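Glycinin A3B4 subunit (Glycine max, PDB 2D5F) serves as a seed storage protein, an 11S globulin of the cupin superfamily whose mature form assembles into hexamers. Local coordinates at residues B[71-76]-B[138-143]. Numbering follows the deposited sequence.
Sequences VVQGKG and DEPVVA
Val71 lies opposite Ala143, a residue of the pocket that holds a carbonate ion, in an antiparallel non-hydrogen-bonded pair, and the strand then departs from regular register in a classic beta bulge. With CG1 anti to the backbone N (chi1 -178°), Val71 sends that methyl toward CG1 of Val141, at the loose distance of 4.3 Å. Next, Val72 and Gln73 both face Val142, whose carbonyl is shared: Val72 N donates to Val142 O at 2.8 Å, nearly in line with the C=O bond, while Gln73 N reaches the same oxygen by a weak, more bent bond. The extra residue also brings Val72 CG2 tightly against Val142 CG1, 3.5 Å away. Val142 N donates back to Gln73 O (2.9 Å), which also receives a CA-H...O contact from Val141. The extended side chain of Gln73 reaches obliquely across the partner segment, its CB against Val142, its CG 3.4 Å from Glu139 OE1, its amide plane close to parallel with the carboxylate and its end beside the Pro140 ring. An alanine in place of Gln73 would probably leave a gap beside Pro140 and Glu139, with the glutamate carboxylate losing its neighbour CG. Gly74 has a positive phi (88°); a CB there would clash with Pro140 O and be jammed against Gln73 O. At Lys75 direct pairing gives way to a water, which accepts from Lys75 N and donates to Glu139 O; Val141 CG2 still packs 3.4 Å from Lys75 O. The strand continuing from Lys75 pairs with 131-135 and 107-118. One carbonyl gripped by two amides, a glycine and a bridging water thus accompany the backbone's passage between two sheets of the cupin barrel, while the bulge holds strand 67-73 to 141-147 and the water links Lys75 to Glu139 just before that strand.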
ATOM      1  N   VAL B  71      -0.986 -28.993  12.909  1.00 21.80           N
ATOM      2  CA  VAL B  71      -1.267 -29.951  13.966  1.00 24.26           C
ATOM      3  C   VAL B  71      -1.816 -31.182  13.282  1.00 20.77           C
ATOM      4  O   VAL B  71      -2.891 -31.127  12.690  1.00 23.59           O
ATOM      5  CB  VAL B  71      -2.332 -29.419  14.944  1.00 21.64           C
ATOM      6  CG1 VAL B  71      -2.568 -30.426  16.051  1.00 23.04           C
ATOM      7  CG2 VAL B  71      -1.894 -28.090  15.521  1.00 22.94           C
ATOM      8  N   VAL B  72      -1.085 -32.289  13.351  1.00 25.22           N
ATOM      9  CA  VAL B  72      -1.538 -33.510  12.705  1.00 27.84           C
ATOM     10  C   VAL B  72      -2.228 -34.491  13.652  1.00 33.03           C
ATOM     11  O   VAL B  72      -2.745 -35.509  13.207  1.00 32.21           O
ATOM     12  CB  VAL B  72      -0.373 -34.233  11.980  1.00 30.09           C
ATOM     13  CG1 VAL B  72       0.270 -33.287  10.962  1.00 31.01           C
ATOM     14  CG2 VAL B  72       0.654 -34.731  12.985  1.00 22.65           C
ATOM     15  N   GLN B  73      -2.252 -34.186  14.947  1.00 28.44           N
ATOM     16  CA  GLN B  73      -2.904 -35.075  15.907  1.00 28.69           C
ATOM     17  C   GLN B  73      -3.182 -34.410  17.249  1.00 28.29           C
ATOM     18  O   GLN B  73      -2.332 -33.702  17.792  1.00 25.78           O
ATOM     19  CB  GLN B  73      -2.051 -36.326  16.161  1.00 28.39           C
ATOM     20  CG  GLN B  73      -2.768 -37.398  16.987  1.00 29.83           C
ATOM     21  CD  GLN B  73      -1.863 -38.556  17.391  1.00 33.82           C
ATOM     22  OE1 GLN B  73      -1.316 -38.583  18.498  1.00 33.22           O
ATOM     23  NE2 GLN B  73      -1.693 -39.510  16.489  1.00 33.53           N
ATOM     24  N   GLY B  74      -4.374 -34.651  17.782  1.00 27.69           N
ATOM     25  CA  GLY B  74      -4.728 -34.098  19.076  1.00 28.57           C
ATOM     26  C   GLY B  74      -5.345 -32.715  19.091  1.00 33.33           C
ATOM     27  O   GLY B  74      -5.735 -32.170  18.053  1.00 24.31           O
ATOM     28  N   LYS B  75      -5.435 -32.149  20.292  1.00 29.53           N
ATOM     29  CA  LYS B  75      -6.002 -30.825  20.467  1.00 28.32           C
ATOM     30  C   LYS B  75      -5.374 -30.130  21.665  1.00 30.96           C
ATOM     31  O   LYS B  75      -4.982 -30.770  22.643  1.00 26.63           O
ATOM     32  CB  LYS B  75      -7.519 -30.924  20.650  1.00 32.86           C
ATOM     33  CG  LYS B  75      -7.961 -31.533  21.965  1.00 35.29           C
ATOM     34  CD  LYS B  75      -9.482 -31.630  22.014  1.00 44.48           C
ATOM     35  CE  LYS B  75      -9.993 -31.941  23.420  1.00 50.25           C
ATOM     36  NZ  LYS B  75      -9.859 -30.778  24.353  1.00 50.76           N
ATOM     37  N   GLY B  76      -5.279 -28.811  21.586  1.00 23.07           N
ATOM     38  CA  GLY B  76      -4.690 -28.065  22.674  1.00 24.66           C
ATOM     39  C   GLY B  76      -4.938 -26.579  22.562  1.00 25.67           C
ATOM     40  O   GLY B  76      -5.846 -26.122  21.862  1.00 28.49           O
ATOM     41  N   ASP B 138      -6.640 -36.119  25.603  1.00 34.30           N
ATOM     42  CA  ASP B 138      -6.031 -37.341  26.110  1.00 41.52           C
ATOM     43  C   ASP B 138      -4.893 -37.853  25.249  1.00 40.89           C
ATOM     44  O   ASP B 138      -3.815 -38.160  25.762  1.00 43.36           O
ATOM     45  CB  ASP B 138      -7.091 -38.431  26.280  1.00 49.66           C
ATOM     46  CG  ASP B 138      -8.062 -38.119  27.400  1.00 54.57           C
ATOM     47  OD1 ASP B 138      -7.595 -37.742  28.498  1.00 55.95           O
ATOM     48  OD2 ASP B 138      -9.286 -38.255  27.188  1.00 64.38           O
ATOM     49  N   GLU B 139      -5.119 -37.954  23.945  1.00 33.68           N
ATOM     50  CA  GLU B 139      -4.061 -38.425  23.071  1.00 31.89           C
ATOM     51  C   GLU B 139      -2.995 -37.336  22.957  1.00 35.14           C
ATOM     52  O   GLU B 139      -3.254 -36.161  23.223  1.00 26.15           O
ATOM     53  CB  GLU B 139      -4.618 -38.779  21.690  1.00 35.21           C
ATOM     54  CG  GLU B 139      -4.997 -37.597  20.822  1.00 41.62           C
ATOM     55  CD  GLU B 139      -5.559 -38.035  19.482  1.00 45.06           C
ATOM     56  OE1 GLU B 139      -5.024 -39.006  18.905  1.00 45.22           O
ATOM     57  OE2 GLU B 139      -6.527 -37.407  18.999  1.00 52.70           O
ATOM     58  N   PRO B 140      -1.771 -37.714  22.575  1.00 32.46           N
ATOM     59  CA  PRO B 140      -0.711 -36.714  22.450  1.00 35.20           C
ATOM     60  C   PRO B 140      -0.915 -35.779  21.267  1.00 28.47           C
ATOM     61  O   PRO B 140      -1.523 -36.147  20.266  1.00 31.41           O
ATOM     62  CB  PRO B 140       0.547 -37.568  22.311  1.00 37.05           C
ATOM     63  CG  PRO B 140       0.042 -38.781  21.595  1.00 38.92           C
ATOM     64  CD  PRO B 140      -1.256 -39.068  22.309  1.00 35.02           C
ATOM     65  N   VAL B 141      -0.427 -34.554  21.402  1.00 25.28           N
ATOM     66  CA  VAL B 141      -0.531 -33.596  20.317  1.00 24.30           C
ATOM     67  C   VAL B 141       0.729 -33.738  19.485  1.00 21.66           C
ATOM     68  O   VAL B 141       1.839 -33.722  20.022  1.00 27.20           O
ATOM     69  CB  VAL B 141      -0.620 -32.144  20.829  1.00 25.21           C
ATOM     70  CG1 VAL B 141      -0.349 -31.169  19.684  1.00 24.19           C
ATOM     71  CG2 VAL B 141      -2.002 -31.888  21.430  1.00 21.60           C
ATOM     72  N   VAL B 142       0.552 -33.905  18.180  1.00 19.71           N
ATOM     73  CA  VAL B 142       1.681 -34.014  17.270  1.00 21.93           C
ATOM     74  C   VAL B 142       1.581 -32.872  16.256  1.00 25.67           C
ATOM     75  O   VAL B 142       0.569 -32.724  15.566  1.00 24.55           O
ATOM     76  CB  VAL B 142       1.683 -35.368  16.532  1.00 27.74           C
ATOM     77  CG1 VAL B 142       2.855 -35.428  15.572  1.00 22.91           C
ATOM     78  CG2 VAL B 142       1.763 -36.516  17.548  1.00 20.85           C
ATOM     79  N   ALA B 143       2.629 -32.056  16.182  1.00 23.93           N
ATOM     80  CA  ALA B 143       2.642 -30.928  15.262  1.00 26.13           C
ATOM     81  C   ALA B 143       3.940 -30.870  14.467  1.00 26.34           C
ATOM     82  O   ALA B 143       5.010 -31.226  14.971  1.00 25.53           O
ATOM     83  CB  ALA B 143       2.441 -29.631  16.034  1.00 24.92           C
TER
HETATM   84  O   HOH W   1      -4.914 -34.059  22.515  1.00 26.79           O